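Local coordinates for protein member of s1p family of ribosomal proteins (Pyrococcus furiosus, PDB 5YH1) that probably acts as a manganese-dependent exonuclease of the DHH family on nucleic acids, this chain being the DHH-domain part of a longer S1-family protein, at residues A[244-249]-A[279-284]; A[353-358]-A[362-367]. All coordinates share one frame; numbering follows the deposited sequence.

Contact 1: residues A[244-249]-A[279-284]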
loop_
_atom_site.group_PDB
_atom_site.type_symbol
_atom_site.label_atom_id
_atom_site.label_comp_id
_atom_site.label_asym_id
_atom_site.label_seq_id
_atom_site.Cartn_x
_atom_site.Cartn_y
_atom_site.Cartn_z
ATOM N N LYS A 244 -34.561 -2.746 19.553
ATOM C CA LYS A 244 -35.968 -3.044 19.248
ATOM C C LYS A 244 -36.840 -1.792 19.146
ATOM O O LYS A 244 -37.625 -1.668 18.210
ATOM C CB LYS A 244 -36.547 -4.046 20.249
ATOM C CG LYS A 244 -36.491 -5.460 19.710
ATOM C CD LYS A 244 -35.780 -6.441 20.608
ATOM C CE LYS A 244 -35.461 -7.684 19.798
ATOM N NZ LYS A 244 -34.992 -8.820 20.619
ATOM N N GLU A 245 -36.659 -0.854 20.071
ATOM C CA GLU A 245 -37.375 0.426 20.037
ATOM C C GLU A 245 -37.198 1.162 18.716
ATOM O O GLU A 245 -38.095 1.887 18.306
ATOM C CB GLU A 245 -36.912 1.350 21.170
ATOM C CG GLU A 245 -37.409 0.963 22.551
ATOM C CD GLU A 245 -36.704 1.716 23.679
ATOM O OE1 GLU A 245 -36.126 2.810 23.437
ATOM O OE2 GLU A 245 -36.726 1.192 24.820
ATOM N N LYS A 246 -36.043 1.001 18.069
ATOM C CA LYS A 246 -35.791 1.641 16.772
ATOM C C LYS A 246 -36.122 0.755 15.572
ATOM O O LYS A 246 -35.804 1.118 14.449
ATOM C CB LYS A 246 -34.333 2.115 16.673
ATOM C CG LYS A 246 -33.981 3.173 17.703
ATOM C CD LYS A 246 -32.689 3.911 17.385
ATOM C CE LYS A 246 -32.201 4.661 18.619
ATOM N NZ LYS A 246 -31.113 5.635 18.342
ATOM N N GLY A 247 -36.740 -0.400 15.806
ATOM C CA GLY A 247 -37.201 -1.271 14.728
ATOM C C GLY A 247 -36.176 -2.286 14.268
ATOM O O GLY A 247 -36.347 -2.912 13.227
ATOM N N LEU A 248 -35.103 -2.457 15.038
ATOM C CA LEU A 248 -34.071 -3.428 14.690
ATOM C C LEU A 248 -34.245 -4.691 15.514
ATOM O O LEU A 248 -34.022 -4.686 16.724
ATOM C CB LEU A 248 -32.682 -2.843 14.947
ATOM C CG LEU A 248 -32.304 -1.601 14.144
ATOM C CD1 LEU A 248 -30.997 -1.023 14.668
ATOM C CD2 LEU A 248 -32.197 -1.931 12.665
ATOM N N ASP A 249 -34.636 -5.776 14.871
ATOM C CA ASP A 249 -34.699 -7.058 15.563
ATOM C C ASP A 249 -33.338 -7.745 15.465
ATOM O O ASP A 249 -32.380 -7.178 14.935
ATOM C CB ASP A 249 -35.849 -7.933 15.030
ATOM C CG ASP A 249 -35.639 -8.392 13.604
ATOM O OD1 ASP A 249 -34.482 -8.537 13.164
ATOM O OD2 ASP A 249 -36.653 -8.630 12.919
ATOM N N ILE A 279 -24.842 2.854 8.073
ATOM C CA ILE A 279 -25.035 1.444 8.370
ATOM C C ILE A 279 -25.419 1.249 9.846
ATOM O O ILE A 279 -26.264 0.411 10.162
ATOM C CB ILE A 279 -23.779 0.636 8.015
ATOM C CG1 ILE A 279 -23.543 0.684 6.497
ATOM C CG2 ILE A 279 -23.904 -0.813 8.477
ATOM C CD1 ILE A 279 -22.148 0.253 6.088
ATOM N N LEU A 280 -24.819 2.045 10.733
ATOM C CA LEU A 280 -25.070 1.943 12.174
ATOM C C LEU A 280 -26.361 2.631 12.639
ATOM O O LEU A 280 -26.698 2.565 13.830
ATOM C CB LEU A 280 -23.897 2.541 12.953
ATOM C CG LEU A 280 -22.615 1.726 12.963
ATOM C CD1 LEU A 280 -21.533 2.542 13.642
ATOM C CD2 LEU A 280 -22.800 0.375 13.645
ATOM N N LEU A 281 -27.044 3.305 11.709
ATOM C CA LEU A 281 -28.318 3.979 11.943
ATOM C C LEU A 281 -28.185 5.110 12.957
ATOM O O LEU A 281 -28.950 5.173 13.903
ATOM C CB LEU A 281 -29.408 2.981 12.381
ATOM C CG LEU A 281 -30.870 3.461 12.238
ATOM C CD1 LEU A 281 -31.342 3.309 10.810
ATOM C CD2 LEU A 281 -31.813 2.698 13.155
ATOM N N ILE A 282 -27.208 5.995 12.779
ATOM C CA ILE A 282 -27.087 7.136 13.693
ATOM C C ILE A 282 -27.342 8.473 13.034
ATOM O O ILE A 282 -27.196 9.510 13.669
ATOM C CB ILE A 282 -25.741 7.169 14.446
ATOM C CG1 ILE A 282 -24.573 7.414 13.494
ATOM C CG2 ILE A 282 -25.537 5.874 15.220
ATOM C CD1 ILE A 282 -23.310 7.831 14.215
ATOM N N THR A 283 -27.704 8.452 11.762
ATOM C CA THR A 283 -28.181 9.640 11.080
ATOM C C THR A 283 -29.696 9.507 10.958
ATOM O O THR A 283 -30.268 8.427 11.147
ATOM C CB THR A 283 -27.569 9.777 9.663
ATOM O OG1 THR A 283 -28.143 8.807 8.785
ATOM C CG2 THR A 283 -26.068 9.580 9.684
ATOM N N GLY A 284 -30.355 10.594 10.615
ATOM C CA GLY A 284 -31.780 10.520 10.344
ATOM C C GLY A 284 -32.120 9.989 8.964
ATOM O O GLY A 284 -33.288 9.953 8.597
#
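Leu281 and Lys246 carry the closest backbone approach, 9.2 Å from CA to CA, so the two turns meet through side chains alone and no hydrogen bond links them. Each turn ends a helix. Gly247, at positive phi (90°), is the C-prime residue of a Schellman motif that closes helix 234-245: its N reaches Lys244 O at 2.9 Å, and Leu248 N bonds back to Ala243 O. Leu281 likewise adopts positive phi (63°), with two bonds returning into the last turn of helix 276-279, a Schellman motif. Past these helix ends Leu248 and Leu281 reach toward each other, tip to tip, and one methyl from each makes the contact, Leu248 CD1 to Leu281 CD2 at 4.1 Å. Leu281 reaches toward Leu248 with CG anti to its own N (chi1 -162°), while CG of Leu248 lies anti to the carbonyl carbon. The same CD2 methyl of Leu281 is 4.4 Å from Lys246 CB, touching the root of the lysine. Beyond that root the lysine chain runs out nearly straight, and its NZ is hydrogen-bonded to Asp216 O. His220 packs against Lys246, Leu248 and Leu281 alike, joining the loop before helix 221-229 to both turns. Further along, Leu248 rests on Ile256 of helix 250-267, the helix N-capped by Asp249, whereas Leu280 and Ile282, turned away from the contact, pack on helices 66-86 and 221-229. The pair thus joins the ends of two helices in the all-helical part of the chain between the parallel sheet and helix 286-311.

Contact 2: residues A[353-358]-A[362-367]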
loop_
_atom_site.group_PDB
_atom_site.type_symbol
_atom_site.label_atom_id
_atom_site.label_comp_id
_atom_site.label_asym_id
_atom_site.label_seq_id
_atom_site.Cartn_x
_atom_site.Cartn_y
_atom_site.Cartn_z
ATOM N N HIS A 353 -21.056 -23.594 10.586
ATOM C CA HIS A 353 -21.784 -24.638 9.874
ATOM C C HIS A 353 -21.801 -25.921 10.692
ATOM O O HIS A 353 -22.835 -26.581 10.793
ATOM C CB HIS A 353 -21.169 -24.887 8.504
ATOM C CG HIS A 353 -21.709 -26.092 7.810
ATOM N ND1 HIS A 353 -22.834 -26.052 7.016
ATOM C CD2 HIS A 353 -21.276 -27.375 7.787
ATOM C CE1 HIS A 353 -23.072 -27.257 6.532
ATOM N NE2 HIS A 353 -22.148 -28.080 6.992
ATOM N N PHE A 354 -20.658 -26.262 11.287
ATOM C CA PHE A 354 -20.568 -27.465 12.099
ATOM C C PHE A 354 -21.373 -27.317 13.396
ATOM O O PHE A 354 -21.958 -28.290 13.870
ATOM C CB PHE A 354 -19.106 -27.878 12.334
ATOM C CG PHE A 354 -18.514 -28.638 11.179
ATOM C CD1 PHE A 354 -17.883 -27.975 10.136
ATOM C CD2 PHE A 354 -18.627 -30.013 11.114
ATOM C CE1 PHE A 354 -17.365 -28.672 9.051
ATOM C CE2 PHE A 354 -18.113 -30.720 10.035
ATOM C CZ PHE A 354 -17.476 -30.048 9.001
ATOM N N LYS A 355 -21.443 -26.097 13.927
ATOM C CA LYS A 355 -22.263 -25.801 15.111
ATOM C C LYS A 355 -23.763 -25.913 14.829
ATOM O O LYS A 355 -24.504 -26.477 15.633
ATOM C CB LYS A 355 -21.929 -24.411 15.674
ATOM C CG LYS A 355 -20.697 -24.431 16.574
ATOM C CD LYS A 355 -19.980 -23.105 16.653
ATOM C CE LYS A 355 -20.938 -21.955 16.869
ATOM N NZ LYS A 355 -20.207 -20.737 17.309
ATOM N N GLU A 356 -24.196 -25.377 13.696
ATOM C CA GLU A 356 -25.586 -25.511 13.258
ATOM C C GLU A 356 -25.978 -26.974 13.085
ATOM O O GLU A 356 -27.064 -27.371 13.477
ATOM C CB GLU A 356 -25.823 -24.739 11.949
ATOM C CG GLU A 356 -25.944 -23.233 12.169
ATOM C CD GLU A 356 -25.551 -22.382 10.962
ATOM O OE1 GLU A 356 -25.569 -22.884 9.812
ATOM O OE2 GLU A 356 -25.222 -21.190 11.172
ATOM N N GLN A 357 -25.092 -27.777 12.518
ATOM C CA GLN A 357 -25.397 -29.180 12.270
ATOM C C GLN A 357 -25.388 -30.061 13.530
ATOM O O GLN A 357 -26.247 -30.929 13.678
ATOM C CB GLN A 357 -24.423 -29.747 11.249
ATOM C CG GLN A 357 -24.735 -31.171 10.840
ATOM C CD GLN A 357 -24.000 -31.601 9.589
ATOM O OE1 GLN A 357 -23.410 -30.783 8.877
ATOM N NE2 GLN A 357 -24.036 -32.894 9.308
ATOM N N TYR A 358 -24.419 -29.848 14.422
ATOM C CA TYR A 358 -24.218 -30.729 15.579
ATOM C C TYR A 358 -24.506 -30.081 16.930
ATOM O O TYR A 358 -24.540 -30.770 17.936
ATOM C CB TYR A 358 -22.785 -31.269 15.575
ATOM C CG TYR A 358 -22.449 -32.058 14.340
ATOM C CD1 TYR A 358 -22.907 -33.352 14.185
ATOM C CD2 TYR A 358 -21.679 -31.507 13.318
ATOM C CE1 TYR A 358 -22.611 -34.089 13.049
ATOM C CE2 TYR A 358 -21.376 -32.231 12.182
ATOM C CZ TYR A 358 -21.844 -33.524 12.055
ATOM O OH TYR A 358 -21.539 -34.256 10.931
ATOM N N SER A 362 -22.143 -29.318 21.624
ATOM C CA SER A 362 -21.301 -30.456 21.269
ATOM C C SER A 362 -19.838 -29.960 21.220
ATOM O O SER A 362 -19.605 -28.796 20.929
ATOM C CB SER A 362 -21.738 -31.080 19.940
ATOM O OG SER A 362 -21.207 -30.378 18.826
ATOM N N PRO A 363 -18.871 -30.820 21.568
ATOM C CA PRO A 363 -17.455 -30.419 21.564
ATOM C C PRO A 363 -16.880 -30.362 20.148
ATOM O O PRO A 363 -16.584 -31.409 19.553
ATOM C CB PRO A 363 -16.777 -31.520 22.385
ATOM C CG PRO A 363 -17.641 -32.722 22.162
ATOM C CD PRO A 363 -19.046 -32.204 22.044
ATOM N N ILE A 364 -16.750 -29.149 19.613
ATOM C CA ILE A 364 -16.273 -28.959 18.233
ATOM C C ILE A 364 -15.035 -28.081 18.208
ATOM O O ILE A 364 -15.038 -26.980 18.757
ATOM C CB ILE A 364 -17.331 -28.302 17.322
ATOM C CG1 ILE A 364 -18.635 -29.111 17.329
ATOM C CG2 ILE A 364 -16.801 -28.198 15.896
ATOM C CD1 ILE A 364 -19.792 -28.412 16.644
ATOM N N LEU A 365 -13.995 -28.582 17.551
ATOM C CA LEU A 365 -12.742 -27.855 17.371
ATOM C C LEU A 365 -12.411 -27.768 15.896
ATOM O O LEU A 365 -12.201 -28.786 15.244
ATOM C CB LEU A 365 -11.606 -28.558 18.112
ATOM C CG LEU A 365 -10.296 -27.770 18.221
ATOM C CD1 LEU A 365 -10.455 -26.511 19.057
ATOM C CD2 LEU A 365 -9.233 -28.660 18.842
ATOM N N THR A 366 -12.367 -26.544 15.381
ATOM C CA THR A 366 -12.090 -26.301 13.975
ATOM C C THR A 366 -10.718 -25.667 13.826
ATOM O O THR A 366 -10.438 -24.619 14.403
ATOM C CB THR A 366 -13.167 -25.407 13.339
ATOM O OG1 THR A 366 -14.430 -26.093 13.357
ATOM C CG2 THR A 366 -12.815 -25.067 11.887
ATOM N N LEU A 367 -9.860 -26.329 13.064
ATOM C CA LEU A 367 -8.498 -25.856 12.824
ATOM C C LEU A 367 -8.327 -25.548 11.340
ATOM O O LEU A 367 -8.345 -26.451 10.511
ATOM C CB LEU A 367 -7.517 -26.939 13.242
ATOM C CG LEU A 367 -6.048 -26.693 12.904
ATOM C CD1 LEU A 367 -5.457 -25.686 13.868
ATOM C CD2 LEU A 367 -5.291 -28.009 12.967
#
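Ile364 carries CG1 anti to its carbonyl carbon (chi1 -56°) and is extended at chi2 (170°), a combination that sends CD1 from the strand to the backbone of helix 343-358. There the methyl lies 3.5 Å from Phe354 O and 3.9 Å from Lys355 CA. Phe354 O accepts the helical bond from Tyr358 N, and the methyl packs against it by van der Waals contact. The other branch of Ile364, CG2, meets Phe354 CB at 4.3 Å, while the Phe354 ring leads off toward Val315 and Asn327. Lys355 passes CG obliquely over Ile364 CD1 at 4.1 Å, then bends at chi3 and carries NZ to a salt bridge with Glu360. Near the turn, Tyr358 CB sits 4.3 Å from Ile364 CD1 and 3.7 Å from Ser362 OG, the hydroxyl being hydrogen-bonded to Gly359 O. The tyrosine ring departs to a cation-pi contact with Arg325. Helix and strand run nearly antiparallel, at 158° with their axes 9.7 Å apart, with a short connection between them. This is the helix-to-strand return of a beta-alpha-beta crossover, in which helix 343-358 packs on the sheet between parallel neighbours 325-330 and 364-369.

In the fold
Contact 1 and contact 2 are separate pieces of packing, about 16 Å apart at their nearest atoms and in series along the chain; neither lies at the manganese site. They share no helix or strand. Contact 1 brings together two helix ends 30 residues apart in sequence, whereas contact 2 joins a helix to the strand that follows it after a short turn. Both are partly buried and lack hydrogen bonds between their segments. Contact 1 has a leucine methyl meeting another leucine and the root of a lysine, burying 124 Å²; contact 2 buries 203 Å² by setting one isoleucine against helix backbone as well as side chains. In both, polar ends turn to partners outside the segments, Lys246 to Asp216 and Ser362 to Gly359.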